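Local coordinates for 15-O-acetyltransferase (Fusarium sporotrichioides, PDB 3FOT), which acetylates the C-15 hydroxyl of trichothecene precursors as an acetyltransferase of the core gene cluster that makes mycotoxins such as T-2 toxin, at residues A93-W98 and I105-S110; Q30-G35 and E101-I106; F87-C92 and N352-C357; E44-A49 and N151-S156. All blocks are in the same frame, centred on the assembly; numbering follows the deposited sequence.

Interactions 1 and 2 belong to one small antiparallel sheet and share strand 105-109: interaction 1 pairs it with the outermost strand 95-97, and interaction 2 with strand 28-32. Both rest on backbone hydrogen bonds, but interaction 1 adds small polar side chains and waters, whereas interaction 2 adds arginines lying against aliphatic and charged groups. Interaction 3, the most buried of the four, has no clear hydrogen bond across it and depends on a ring stack between chain regions far apart in sequence. Interaction 4 is partly buried and joins a helix end to a loop mainly through one arginine, two waters and packing of N151 and P153. S156 of its loop also probably hydrogen-bonds E91 O of interaction 3.

Interaction 1. Residues A93-W98 and I105-S110; sequences ACTVSW and IITYES
A β hairpin formed by strands 95-97 and 105-109 sets T95 opposite T107, V96 opposite I106 and S97 opposite I105. T95 and T107 are a hydrogen-bonded pair, with T95 N to T107 O and T107 N to T95 O both 2.9 Å. S97 and I105 form a second such pair, in which I105 N reaches S97 O at 2.8 Å, while V96 and I106 between them are the non-hydrogen-bonded pair. The face carrying T95, S97, I105 and T107 is partly polar. There one water donates to I105 O and is also hydrogen-bonded to S97 OG and T107 OG1, each at 2.7 Å. Serine suits this site because OG, one bond beyond CB and between the backbone N and carbonyl carbon (chi1 61°), reaches the water; S97 OG also lies 3.6 Å from I105 CB. C94, next to T95, supplies compact apolar bulk: its CB meets I106 CG2 at 3.9 Å, and its SG approaches the Y108 ring obliquely, 5.2 Å from the centroid. A93 CB lies at the edge of that ring, 4.0 Å from CE1, while Y108 OH is hydrogen-bonded to E225 and R86. A second water accepts from E109 N and donates to A93 O. With β-branched valine, isoleucine and threonine along extended backbones, this is an antiparallel hairpin at the margin of a four-stranded sheet.

Interaction 2. Residues Q30-G35 and E101-I106; sequences QRRCVG and EVPAII
R31 and I106 exchange two backbone hydrogen bonds, R31 N to I106 O and I106 N to R31 O, both 2.8 Å. Past the non-hydrogen-bonded pair R32 and I105, C33 N bonds A104 O at 3.0 Å. The R31-I106 bonds join strand 28-32 to strand 105-109, inner neighbours of a four-stranded antiparallel sheet, and the C33 bond carries the pairing past the end of strand 28-32. The charged contacts centre on R32, whose chain leaves with CG anti to the backbone N and bends at chi2 (73°) and chi3 (54°), which place CD and NE; CD lies 3.7 Å from P103 CB. R32 NH1 donates to P103 O at 2.9 Å, the oxygen in the guanidinium plane at the edge. The E101 carboxylate stacks on one guanidinium face, OE1 over its centre and the planes 5° apart; this salt bridge is long, NH1 to OE1 3.9 Å, and rests on charge alone. D99 pairs with NH2. Aliphatic groups also lie against both guanidinium groups. I105 CG1 covers the opposite face of R32, flat and poorly hydrated. I106 CD1 comes 3.4 Å from R31 NH1 over one face, while E37 takes that arginine's charge. Small C33 makes the apolar contacts, its SG 3.9 Å from A104 CB and near P103 CB; its side chain lies about 10 Å from that of H414, which binds 15-deacetylcalonectrin.

Interaction 3. Residues F87-C92 and N352-C357; sequences FEHPEC and NFYAMC
H89 and Y354 form a buried face-to-face aromatic stack that joins the end of helix 71-88 to the loop between helix 347-350 and strand 358-365, more than 250 residues further along the chain. The enzyme is a member of the BAHD superfamily, and the 352-357 loop runs close to H186 and D190, which are spaced as in that superfamily's HxxxDG motif: M356 touches H186, and C357 N bonds to D190. H89 is the first residue to depart from the helical backbone, ahead of a 3-10 segment that begins at P90, and its CB points toward the loop. CG lies anti to the carbonyl carbon (chi1 -58°), on the side of the backbone N, and the imidazole stacks on the tyrosine. The centroids are 3.6 Å apart and the planes 21° from parallel, although one carbon pair is modelled too close and the exact spacing is doubtful. ND1 sits over one face of the Y354 ring, displaced toward its rim. Flat rings suit this buried place because they fill it broadly while keeping polar atoms at their margins, and Y354 OH uses its position to hydrogen-bond D200 of helix 191-205. E91 crosses the tyrosine at about a right angle; its chain is bent at chi2 (80°), and OE1 lies 4.0 Å from Y354 CB, while OE2 is taken by S230 N. S230 also receives Y354 N through its OG, so one serine serves both partners. At the edge of the imidazole, near its plane, N352 OD1 stands 3.3 Å from H89 CE1.

Interaction 4. Residues E44-A49 and N151-S156; sequences EKNRRA and NTPSKS
The R47 guanidinium meets N151 O at its edge, in the plane of the group, and NH1 donates to that oxygen at 3.0 Å with an N-H...O angle of 160°. P153 CD lies obliquely to the same group, 3.6 Å from NH1. At the edge of the R48 guanidinium, again in plane, lies E44 O: NE donates to it at 2.8 Å, and NH2 adds a weak bond. The N151 amide is turned 29° from the R47 guanidinium, and its ND2 lies 3.7 Å from R48 CG. Arginine suits position 47 because its chain, extended from CG to NE, runs beside P153 to N151 O while NE forms a salt bridge with E43. Two waters fill in where direct bonds are lacking. One donates to E44 O and accepts from N151 ND2, so that carbonyl has three donors; the other joins N46 O to S154 N at 2.8 and 2.9 Å. The helix closes in a Schellman motif: the backbone N after A49 bonds K45 O and A49 N bonds N46 O, A49 taking the positive phi (60°). N46 crosses P153 at about a right angle, with OD1 3.4 Å from P153 CB, while its ND2 is satisfied by V40 and N185. The contact thus sets the end of helix 43-46 against the loop between helix 134-147 and strand 158-163, with N46 and P153 both touching V96 of strand 95-97.

Interaction 1. Residues A93-W98 and I105-S110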
loop_
_atom_site.group_PDB
_atom_site.type_symbol
_atom_site.label_atom_id
_atom_site.label_comp_id
_atom_site.label_asym_id
_atom_site.label_seq_id
_atom_site.Cartn_x
_atom_site.Cartn_y
_atom_site.Cartn_z
ATOM N N ALA A 93 13.562 9.414 -4.633
ATOM C CA ALA A 93 14.363 10.426 -3.932
ATOM C C ALA A 93 13.687 11.782 -3.731
ATOM O O ALA A 93 14.371 12.781 -3.429
ATOM C CB ALA A 93 15.713 10.615 -4.643
ATOM N N CYS A 94 12.366 11.830 -3.895
ATOM C CA CYS A 94 11.634 13.045 -3.550
ATOM C C CYS A 94 11.702 13.241 -2.030
ATOM O O CYS A 94 11.903 12.275 -1.275
ATOM C CB CYS A 94 10.177 12.985 -4.036
ATOM S SG CYS A 94 9.987 13.000 -5.827
ATOM N N THR A 95 11.558 14.494 -1.596
ATOM C CA THR A 95 11.606 14.843 -0.192
ATOM C C THR A 95 10.358 15.663 0.151
ATOM O O THR A 95 9.671 16.158 -0.736
ATOM C CB THR A 95 12.869 15.679 0.109
ATOM O OG1 THR A 95 12.911 16.820 -0.766
ATOM C CG2 THR A 95 14.126 14.839 -0.101
ATOM N N VAL A 96 10.102 15.829 1.440
ATOM C CA VAL A 96 8.900 16.494 1.873
ATOM C C VAL A 96 9.238 17.703 2.718
ATOM O O VAL A 96 10.201 17.681 3.504
ATOM C CB VAL A 96 7.986 15.545 2.684
ATOM C CG1 VAL A 96 8.646 15.070 3.970
ATOM C CG2 VAL A 96 6.655 16.242 3.014
ATOM N N SER A 97 8.432 18.745 2.561
ATOM C CA SER A 97 8.485 19.909 3.448
ATOM C C SER A 97 7.084 20.435 3.671
ATOM O O SER A 97 6.130 20.034 2.985
ATOM C CB SER A 97 9.349 21.033 2.855
ATOM O OG SER A 97 8.863 21.520 1.623
ATOM N N TRP A 98 6.966 21.359 4.619
ATOM C CA TRP A 98 5.679 21.931 4.890
ATOM C C TRP A 98 5.808 23.426 5.076
ATOM O O TRP A 98 6.848 23.926 5.546
ATOM C CB TRP A 98 5.074 21.368 6.173
ATOM C CG TRP A 98 4.733 19.922 6.104
ATOM C CD1 TRP A 98 3.545 19.379 5.701
ATOM C CD2 TRP A 98 5.601 18.822 6.413
ATOM N NE1 TRP A 98 3.607 17.996 5.777
ATOM C CE2 TRP A 98 4.856 17.630 6.200
ATOM C CE3 TRP A 98 6.927 18.724 6.876
ATOM C CZ2 TRP A 98 5.393 16.357 6.428
ATOM C CZ3 TRP A 98 7.466 17.446 7.100
ATOM C CH2 TRP A 98 6.697 16.282 6.859
ATOM N N ILE A 105 4.455 19.620 0.779
ATOM C CA ILE A 105 5.093 20.011 -0.471
ATOM C C ILE A 105 6.089 18.923 -0.859
ATOM O O ILE A 105 6.868 18.481 -0.044
ATOM C CB ILE A 105 5.820 21.369 -0.334
ATOM C CG1 ILE A 105 4.831 22.468 0.084
ATOM C CG2 ILE A 105 6.574 21.727 -1.635
ATOM C CD1 ILE A 105 5.547 23.723 0.670
ATOM N N ILE A 106 6.010 18.471 -2.097
ATOM C CA ILE A 106 6.903 17.414 -2.576
ATOM C C ILE A 106 7.972 18.032 -3.463
ATOM O O ILE A 106 7.661 18.720 -4.449
ATOM C CB ILE A 106 6.134 16.339 -3.400
ATOM C CG1 ILE A 106 5.158 15.587 -2.478
ATOM C CG2 ILE A 106 7.114 15.386 -4.135
ATOM C CD1 ILE A 106 4.144 14.678 -3.174
ATOM N N THR A 107 9.230 17.766 -3.134
ATOM C CA THR A 107 10.328 18.350 -3.916
ATOM C C THR A 107 11.175 17.241 -4.548
ATOM O O THR A 107 11.401 16.207 -3.915
ATOM C CB THR A 107 11.189 19.251 -3.016
ATOM O OG1 THR A 107 10.401 20.369 -2.579
ATOM C CG2 THR A 107 12.417 19.768 -3.757
ATOM N N TYR A 108 11.622 17.458 -5.786
ATOM C CA TYR A 108 12.647 16.612 -6.375
ATOM C C TYR A 108 13.827 17.464 -6.854
ATOM O O TYR A 108 13.623 18.487 -7.528
ATOM C CB TYR A 108 12.128 15.757 -7.550
ATOM C CG TYR A 108 13.259 14.897 -8.070
ATOM C CD1 TYR A 108 13.673 13.777 -7.342
ATOM C CD2 TYR A 108 13.978 15.262 -9.223
ATOM C CE1 TYR A 108 14.761 13.011 -7.744
ATOM C CE2 TYR A 108 15.075 14.493 -9.652
ATOM C CZ TYR A 108 15.451 13.370 -8.897
ATOM O OH TYR A 108 16.524 12.610 -9.292
ATOM N N GLU A 109 15.042 17.035 -6.526
ATOM C CA GLU A 109 16.244 17.701 -7.043
ATOM C C GLU A 109 17.208 16.659 -7.621
ATOM O O GLU A 109 17.520 15.656 -6.975
ATOM C CB GLU A 109 16.915 18.534 -5.946
ATOM C CG GLU A 109 18.209 19.240 -6.376
ATOM C CD GLU A 109 18.895 19.978 -5.234
ATOM O OE1 GLU A 109 18.683 19.641 -4.043
ATOM O OE2 GLU A 109 19.663 20.911 -5.536
ATOM N N SER A 110 17.651 16.886 -8.853
ATOM C CA SER A 110 18.694 16.021 -9.440
ATOM C C SER A 110 19.960 16.044 -8.596
ATOM O O SER A 110 20.288 17.078 -8.011
ATOM C CB SER A 110 19.056 16.496 -10.831
ATOM O OG SER A 110 18.105 16.110 -11.751
HETATM O O HOH W 1 15.457 15.123 -4.316
HETATM O O HOH W 2 9.454 19.642 -0.190
#

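Interaction 2. Residues Q30-G35 and E101-I106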
loop_
_atom_site.group_PDB
_atom_site.type_symbol
_atom_site.label_atom_id
_atom_site.label_comp_id
_atom_site.label_asym_id
_atom_site.label_seq_id
_atom_site.Cartn_x
_atom_site.Cartn_y
_atom_site.Cartn_z
ATOM N N GLN A 30 9.239 21.416 -7.517
ATOM C CA GLN A 30 8.392 21.121 -6.391
ATOM C C GLN A 30 6.922 21.156 -6.791
ATOM O O GLN A 30 6.549 21.788 -7.795
ATOM C CB GLN A 30 8.667 22.060 -5.214
ATOM C CG GLN A 30 8.184 23.493 -5.404
ATOM C CD GLN A 30 8.539 24.395 -4.215
ATOM O OE1 GLN A 30 9.365 24.054 -3.369
ATOM N NE2 GLN A 30 7.915 25.556 -4.171
ATOM N N ARG A 31 6.097 20.463 -6.021
ATOM C CA ARG A 31 4.644 20.589 -6.196
ATOM C C ARG A 31 3.901 20.461 -4.882
ATOM O O ARG A 31 4.340 19.735 -3.961
ATOM C CB ARG A 31 4.106 19.590 -7.226
ATOM C CG ARG A 31 4.140 18.148 -6.761
ATOM C CD ARG A 31 3.658 17.199 -7.873
ATOM N NE ARG A 31 3.823 15.799 -7.456
ATOM C CZ ARG A 31 2.945 15.129 -6.702
ATOM N NH1 ARG A 31 3.190 13.861 -6.380
ATOM N NH2 ARG A 31 1.841 15.734 -6.247
ATOM N N ARG A 32 2.774 21.173 -4.790
ATOM C CA ARG A 32 1.857 20.996 -3.670
ATOM C C ARG A 32 1.151 19.652 -3.840
ATOM O O ARG A 32 0.617 19.354 -4.907
ATOM C CB ARG A 32 0.847 22.143 -3.594
ATOM C CG ARG A 32 -0.098 22.060 -2.403
ATOM C CD ARG A 32 0.573 22.390 -1.079
ATOM N NE ARG A 32 1.239 23.699 -1.109
ATOM C CZ ARG A 32 1.730 24.322 -0.044
ATOM N NH1 ARG A 32 1.663 23.777 1.173
ATOM N NH2 ARG A 32 2.296 25.511 -0.200
ATOM N N CYS A 33 1.164 18.829 -2.793
ATOM C CA CYS A 33 0.567 17.508 -2.904
ATOM C C CYS A 33 -0.965 17.622 -2.950
ATOM O O CYS A 33 -1.524 18.697 -2.638
ATOM C CB CYS A 33 1.063 16.591 -1.771
ATOM S SG CYS A 33 0.153 16.718 -0.232
ATOM N N VAL A 34 -1.630 16.534 -3.369
ATOM C CA VAL A 34 -3.069 16.590 -3.695
ATOM C C VAL A 34 -3.756 15.287 -3.326
ATOM O O VAL A 34 -3.139 14.219 -3.379
ATOM C CB VAL A 34 -3.308 16.936 -5.206
ATOM C CG1 VAL A 34 -2.729 15.865 -6.160
ATOM C CG2 VAL A 34 -4.822 17.153 -5.499
ATOM N N GLY A 35 -5.016 15.386 -2.902
ATOM C CA GLY A 35 -5.820 14.198 -2.684
ATOM C C GLY A 35 -5.259 13.360 -1.558
ATOM O O GLY A 35 -4.930 13.880 -0.493
ATOM N N GLU A 101 0.155 25.475 5.577
ATOM C CA GLU A 101 -1.005 24.808 4.988
ATOM C C GLU A 101 -1.018 23.331 5.358
ATOM O O GLU A 101 -0.005 22.766 5.771
ATOM C CB GLU A 101 -1.024 24.967 3.479
ATOM C CG GLU A 101 -0.954 26.420 2.990
ATOM C CD GLU A 101 -1.221 26.548 1.502
ATOM O OE1 GLU A 101 -1.763 25.587 0.897
ATOM O OE2 GLU A 101 -0.899 27.620 0.935
ATOM N N VAL A 102 -2.191 22.727 5.240
ATOM C CA VAL A 102 -2.340 21.291 5.463
ATOM C C VAL A 102 -1.556 20.407 4.453
ATOM O O VAL A 102 -0.830 19.491 4.881
ATOM C CB VAL A 102 -3.845 20.907 5.504
ATOM C CG1 VAL A 102 -4.049 19.416 5.279
ATOM C CG2 VAL A 102 -4.472 21.358 6.835
ATOM N N PRO A 103 -1.727 20.644 3.133
ATOM C CA PRO A 103 -0.999 19.818 2.166
ATOM C C PRO A 103 0.523 20.003 2.169
ATOM O O PRO A 103 1.050 21.131 2.166
ATOM C CB PRO A 103 -1.649 20.158 0.812
ATOM C CG PRO A 103 -2.347 21.479 1.042
ATOM C CD PRO A 103 -2.668 21.580 2.465
ATOM N N ALA A 104 1.201 18.861 2.255
ATOM C CA ALA A 104 2.654 18.780 2.158
ATOM C C ALA A 104 3.164 19.288 0.818
ATOM O O ALA A 104 2.428 19.337 -0.173
ATOM C CB ALA A 104 3.085 17.333 2.319
ATOM N N ILE A 105 4.455 19.620 0.779
ATOM C CA ILE A 105 5.093 20.011 -0.471
ATOM C C ILE A 105 6.089 18.923 -0.859
ATOM O O ILE A 105 6.868 18.481 -0.044
ATOM C CB ILE A 105 5.820 21.369 -0.334
ATOM C CG1 ILE A 105 4.831 22.468 0.084
ATOM C CG2 ILE A 105 6.574 21.727 -1.635
ATOM C CD1 ILE A 105 5.547 23.723 0.670
ATOM N N ILE A 106 6.010 18.471 -2.097
ATOM C CA ILE A 106 6.903 17.414 -2.576
ATOM C C ILE A 106 7.972 18.032 -3.463
ATOM O O ILE A 106 7.661 18.720 -4.449
ATOM C CB ILE A 106 6.134 16.339 -3.400
ATOM C CG1 ILE A 106 5.158 15.587 -2.478
ATOM C CG2 ILE A 106 7.114 15.386 -4.135
ATOM C CD1 ILE A 106 4.144 14.678 -3.174
#

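Interaction 3. Residues F87-C92 and N352-C357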
loop_
_atom_site.group_PDB
_atom_site.type_symbol
_atom_site.label_atom_id
_atom_site.label_comp_id
_atom_site.label_asym_id
_atom_site.label_seq_id
_atom_site.Cartn_x
_atom_site.Cartn_y
_atom_site.Cartn_z
ATOM N N PHE A 87 16.847 6.995 -11.813
ATOM C CA PHE A 87 16.744 7.528 -13.166
ATOM C C PHE A 87 15.406 7.228 -13.830
ATOM O O PHE A 87 14.781 8.120 -14.389
ATOM C CB PHE A 87 17.900 7.068 -14.058
ATOM C CG PHE A 87 18.015 7.873 -15.307
ATOM C CD1 PHE A 87 18.732 9.069 -15.297
ATOM C CD2 PHE A 87 17.343 7.483 -16.470
ATOM C CE1 PHE A 87 18.813 9.857 -16.458
ATOM C CE2 PHE A 87 17.416 8.279 -17.635
ATOM C CZ PHE A 87 18.162 9.454 -17.607
ATOM N N GLU A 88 14.942 5.981 -13.727
ATOM C CA GLU A 88 13.655 5.593 -14.287
ATOM C C GLU A 88 12.470 6.243 -13.566
ATOM O O GLU A 88 11.497 6.677 -14.216
ATOM C CB GLU A 88 13.487 4.082 -14.194
ATOM C CG GLU A 88 14.461 3.270 -15.056
ATOM C CD GLU A 88 14.023 1.812 -15.185
ATOM O OE1 GLU A 88 12.970 1.431 -14.620
ATOM O OE2 GLU A 88 14.704 1.048 -15.900
ATOM N N HIS A 89 12.541 6.266 -12.236
ATOM C CA HIS A 89 11.413 6.651 -11.374
ATOM C C HIS A 89 11.905 7.452 -10.167
ATOM O O HIS A 89 12.103 6.920 -9.078
ATOM C CB HIS A 89 10.593 5.417 -10.982
ATOM C CG HIS A 89 10.075 4.682 -12.176
ATOM N ND1 HIS A 89 9.203 5.266 -13.070
ATOM C CD2 HIS A 89 10.357 3.456 -12.669
ATOM C CE1 HIS A 89 8.944 4.418 -14.047
ATOM N NE2 HIS A 89 9.631 3.312 -13.826
ATOM N N PRO A 90 12.136 8.750 -10.381
ATOM C CA PRO A 90 12.737 9.580 -9.321
ATOM C C PRO A 90 11.889 9.842 -8.077
ATOM O O PRO A 90 12.375 10.514 -7.156
ATOM C CB PRO A 90 13.092 10.904 -10.024
ATOM C CG PRO A 90 12.652 10.749 -11.471
ATOM C CD PRO A 90 11.909 9.467 -11.651
ATOM N N GLU A 91 10.674 9.298 -8.011
ATOM C CA GLU A 91 9.895 9.354 -6.797
ATOM C C GLU A 91 10.682 8.812 -5.603
ATOM O O GLU A 91 10.470 9.248 -4.488
ATOM C CB GLU A 91 8.625 8.519 -6.951
ATOM C CG GLU A 91 7.539 9.228 -7.761
ATOM C CD GLU A 91 7.721 9.169 -9.255
ATOM O OE1 GLU A 91 8.609 8.444 -9.780
ATOM O OE2 GLU A 91 6.924 9.848 -9.915
ATOM N N CYS A 92 11.591 7.867 -5.861
ATOM C CA CYS A 92 12.398 7.237 -4.802
ATOM C C CYS A 92 13.377 8.196 -4.090
ATOM O O CYS A 92 13.952 7.832 -3.048
ATOM C CB CYS A 92 13.151 6.025 -5.367
ATOM S SG CYS A 92 14.421 6.493 -6.576
ATOM N N ASN A 352 2.210 3.348 -16.187
ATOM C CA ASN A 352 3.561 3.716 -15.753
ATOM C C ASN A 352 3.559 4.856 -14.705
ATOM O O ASN A 352 4.358 5.773 -14.799
ATOM C CB ASN A 352 4.390 4.114 -16.999
ATOM C CG ASN A 352 5.888 4.228 -16.710
ATOM O OD1 ASN A 352 6.449 3.466 -15.909
ATOM N ND2 ASN A 352 6.543 5.172 -17.380
ATOM N N PHE A 353 2.661 4.782 -13.717
ATOM C CA PHE A 353 2.406 5.880 -12.782
ATOM C C PHE A 353 2.759 5.414 -11.383
ATOM O O PHE A 353 2.155 4.465 -10.877
ATOM C CB PHE A 353 0.931 6.326 -12.813
ATOM C CG PHE A 353 0.704 7.700 -12.208
ATOM C CD1 PHE A 353 0.801 8.852 -13.005
ATOM C CD2 PHE A 353 0.432 7.850 -10.852
ATOM C CE1 PHE A 353 0.602 10.117 -12.454
ATOM C CE2 PHE A 353 0.210 9.126 -10.296
ATOM C CZ PHE A 353 0.319 10.254 -11.098
ATOM N N TYR A 354 3.748 6.064 -10.777
ATOM C CA TYR A 354 4.316 5.598 -9.502
ATOM C C TYR A 354 3.891 6.415 -8.293
ATOM O O TYR A 354 3.910 5.912 -7.167
ATOM C CB TYR A 354 5.858 5.570 -9.591
ATOM C CG TYR A 354 6.369 4.393 -10.390
ATOM C CD1 TYR A 354 6.131 4.305 -11.766
ATOM C CD2 TYR A 354 7.060 3.356 -9.769
ATOM C CE1 TYR A 354 6.565 3.226 -12.497
ATOM C CE2 TYR A 354 7.536 2.263 -10.504
ATOM C CZ TYR A 354 7.278 2.206 -11.870
ATOM O OH TYR A 354 7.717 1.139 -12.614
ATOM N N ALA A 355 3.525 7.678 -8.506
ATOM C CA ALA A 355 3.012 8.503 -7.400
ATOM C C ALA A 355 1.613 8.002 -6.992
ATOM O O ALA A 355 1.032 7.156 -7.684
ATOM C CB ALA A 355 2.972 9.992 -7.809
ATOM N N MET A 356 1.096 8.508 -5.873
ATOM C CA MET A 356 -0.250 8.171 -5.402
ATOM C C MET A 356 -1.246 8.391 -6.523
ATOM O O MET A 356 -1.253 9.446 -7.141
ATOM C CB MET A 356 -0.632 9.088 -4.240
ATOM C CG MET A 356 -1.961 8.812 -3.631
ATOM S SD MET A 356 -1.833 7.687 -2.233
ATOM C CE MET A 356 -0.830 8.632 -1.082
ATOM N N CYS A 357 -2.113 7.412 -6.751
ATOM C CA CYS A 357 -3.201 7.594 -7.702
ATOM C C CYS A 357 -4.388 6.815 -7.158
ATOM O O CYS A 357 -4.627 5.672 -7.537
ATOM C CB CYS A 357 -2.821 7.148 -9.120
ATOM S SG CYS A 357 -4.194 7.565 -10.274
#

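Interaction 4. Residues E44-A49 and N151-S156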
loop_
_atom_site.group_PDB
_atom_site.type_symbol
_atom_site.label_atom_id
_atom_site.label_comp_id
_atom_site.label_asym_id
_atom_site.label_seq_id
_atom_site.Cartn_x
_atom_site.Cartn_y
_atom_site.Cartn_z
ATOM N N GLU A 44 1.950 16.548 11.215
ATOM C CA GLU A 44 1.958 15.916 12.543
ATOM C C GLU A 44 1.906 14.371 12.515
ATOM O O GLU A 44 2.254 13.722 13.508
ATOM C CB GLU A 44 0.835 16.481 13.440
ATOM C CG GLU A 44 -0.616 16.217 12.991
ATOM C CD GLU A 44 -1.194 17.237 12.011
ATOM O OE1 GLU A 44 -0.441 18.063 11.415
ATOM O OE2 GLU A 44 -2.435 17.172 11.800
ATOM N N LYS A 45 1.445 13.814 11.405
ATOM C CA LYS A 45 1.381 12.363 11.214
ATOM C C LYS A 45 2.572 11.834 10.431
ATOM O O LYS A 45 3.168 10.819 10.809
ATOM C CB LYS A 45 0.076 11.994 10.525
ATOM C CG LYS A 45 -1.152 12.461 11.272
ATOM C CD LYS A 45 -2.306 11.591 10.853
ATOM C CE LYS A 45 -3.645 12.238 11.114
ATOM N NZ LYS A 45 -3.911 12.328 12.563
ATOM N N ASN A 46 2.921 12.520 9.348
ATOM C CA ASN A 46 4.077 12.144 8.542
ATOM C C ASN A 46 5.391 12.175 9.351
ATOM O O ASN A 46 6.245 11.294 9.194
ATOM C CB ASN A 46 4.153 13.027 7.296
ATOM C CG ASN A 46 4.992 12.407 6.204
ATOM O OD1 ASN A 46 6.199 12.620 6.164
ATOM N ND2 ASN A 46 4.355 11.607 5.319
ATOM N N ARG A 47 5.559 13.194 10.206
ATOM C CA ARG A 47 6.742 13.261 11.086
ATOM C C ARG A 47 6.834 12.098 12.071
ATOM O O ARG A 47 7.922 11.793 12.564
ATOM C CB ARG A 47 6.824 14.609 11.824
ATOM C CG ARG A 47 7.189 15.746 10.905
ATOM C CD ARG A 47 7.409 17.072 11.668
ATOM N NE ARG A 47 7.953 18.089 10.770
ATOM C CZ ARG A 47 9.237 18.214 10.437
ATOM N NH1 ARG A 47 10.156 17.371 10.904
ATOM N NH2 ARG A 47 9.609 19.177 9.621
ATOM N N ARG A 48 5.706 11.436 12.329
ATOM C CA ARG A 48 5.661 10.313 13.248
ATOM C C ARG A 48 5.517 8.992 12.496
ATOM O O ARG A 48 5.274 7.961 13.107
ATOM C CB ARG A 48 4.499 10.463 14.203
ATOM C CG ARG A 48 4.721 11.499 15.292
ATOM C CD ARG A 48 3.553 11.429 16.281
ATOM N NE ARG A 48 2.341 12.039 15.731
ATOM C CZ ARG A 48 1.093 11.708 16.068
ATOM N NH1 ARG A 48 0.864 10.731 16.946
ATOM N NH2 ARG A 48 0.074 12.356 15.507
ATOM N N ALA A 49 5.680 9.050 11.171
ATOM C CA ALA A 49 5.635 7.862 10.307
ATOM C C ALA A 49 4.306 7.119 10.385
ATOM O O ALA A 49 4.270 5.896 10.206
ATOM C CB ALA A 49 6.795 6.904 10.660
ATOM N N ASN A 151 10.926 12.794 15.448
ATOM C CA ASN A 151 9.905 13.590 14.748
ATOM C C ASN A 151 10.348 13.972 13.331
ATOM O O ASN A 151 10.046 15.053 12.820
ATOM C CB ASN A 151 9.553 14.831 15.580
ATOM C CG ASN A 151 8.071 15.210 15.494
ATOM O OD1 ASN A 151 7.732 16.381 15.284
ATOM N ND2 ASN A 151 7.189 14.227 15.659
ATOM N N THR A 152 11.066 13.063 12.684
ATOM C CA THR A 152 11.631 13.311 11.364
ATOM C C THR A 152 10.908 12.406 10.350
ATOM O O THR A 152 10.795 11.210 10.614
ATOM C CB THR A 152 13.124 12.931 11.342
ATOM O OG1 THR A 152 13.833 13.685 12.342
ATOM C CG2 THR A 152 13.748 13.213 9.969
ATOM N N PRO A 153 10.449 12.962 9.202
ATOM C CA PRO A 153 9.780 12.150 8.139
ATOM C C PRO A 153 10.697 11.113 7.539
ATOM O O PRO A 153 11.887 11.349 7.376
ATOM C CB PRO A 153 9.409 13.164 7.046
ATOM C CG PRO A 153 9.955 14.467 7.475
ATOM C CD PRO A 153 10.509 14.387 8.855
ATOM N N SER A 154 10.134 9.957 7.210
ATOM C CA SER A 154 10.908 8.901 6.571
ATOM C C SER A 154 11.366 9.255 5.159
ATOM O O SER A 154 10.730 10.032 4.430
ATOM C CB SER A 154 10.089 7.616 6.556
ATOM O OG SER A 154 9.786 7.275 7.909
ATOM N N LYS A 155 12.482 8.647 4.765
ATOM C CA LYS A 155 12.924 8.731 3.385
ATOM C C LYS A 155 11.884 8.146 2.419
ATOM O O LYS A 155 11.076 7.295 2.785
ATOM C CB LYS A 155 14.218 7.945 3.229
ATOM C CG LYS A 155 15.432 8.585 3.886
ATOM C CD LYS A 155 16.648 7.762 3.472
ATOM C CE LYS A 155 17.871 8.206 4.259
ATOM N NZ LYS A 155 19.040 7.424 3.806
ATOM N N SER A 156 11.916 8.571 1.164
ATOM C CA SER A 156 10.988 7.998 0.201
ATOM C C SER A 156 11.118 6.471 0.127
ATOM O O SER A 156 10.106 5.756 0.069
ATOM C CB SER A 156 11.172 8.605 -1.196
ATOM O OG SER A 156 10.328 7.936 -2.124
HETATM O O HOH W 3 4.136 15.167 15.252
HETATM O O HOH W 4 7.307 9.386 7.365
#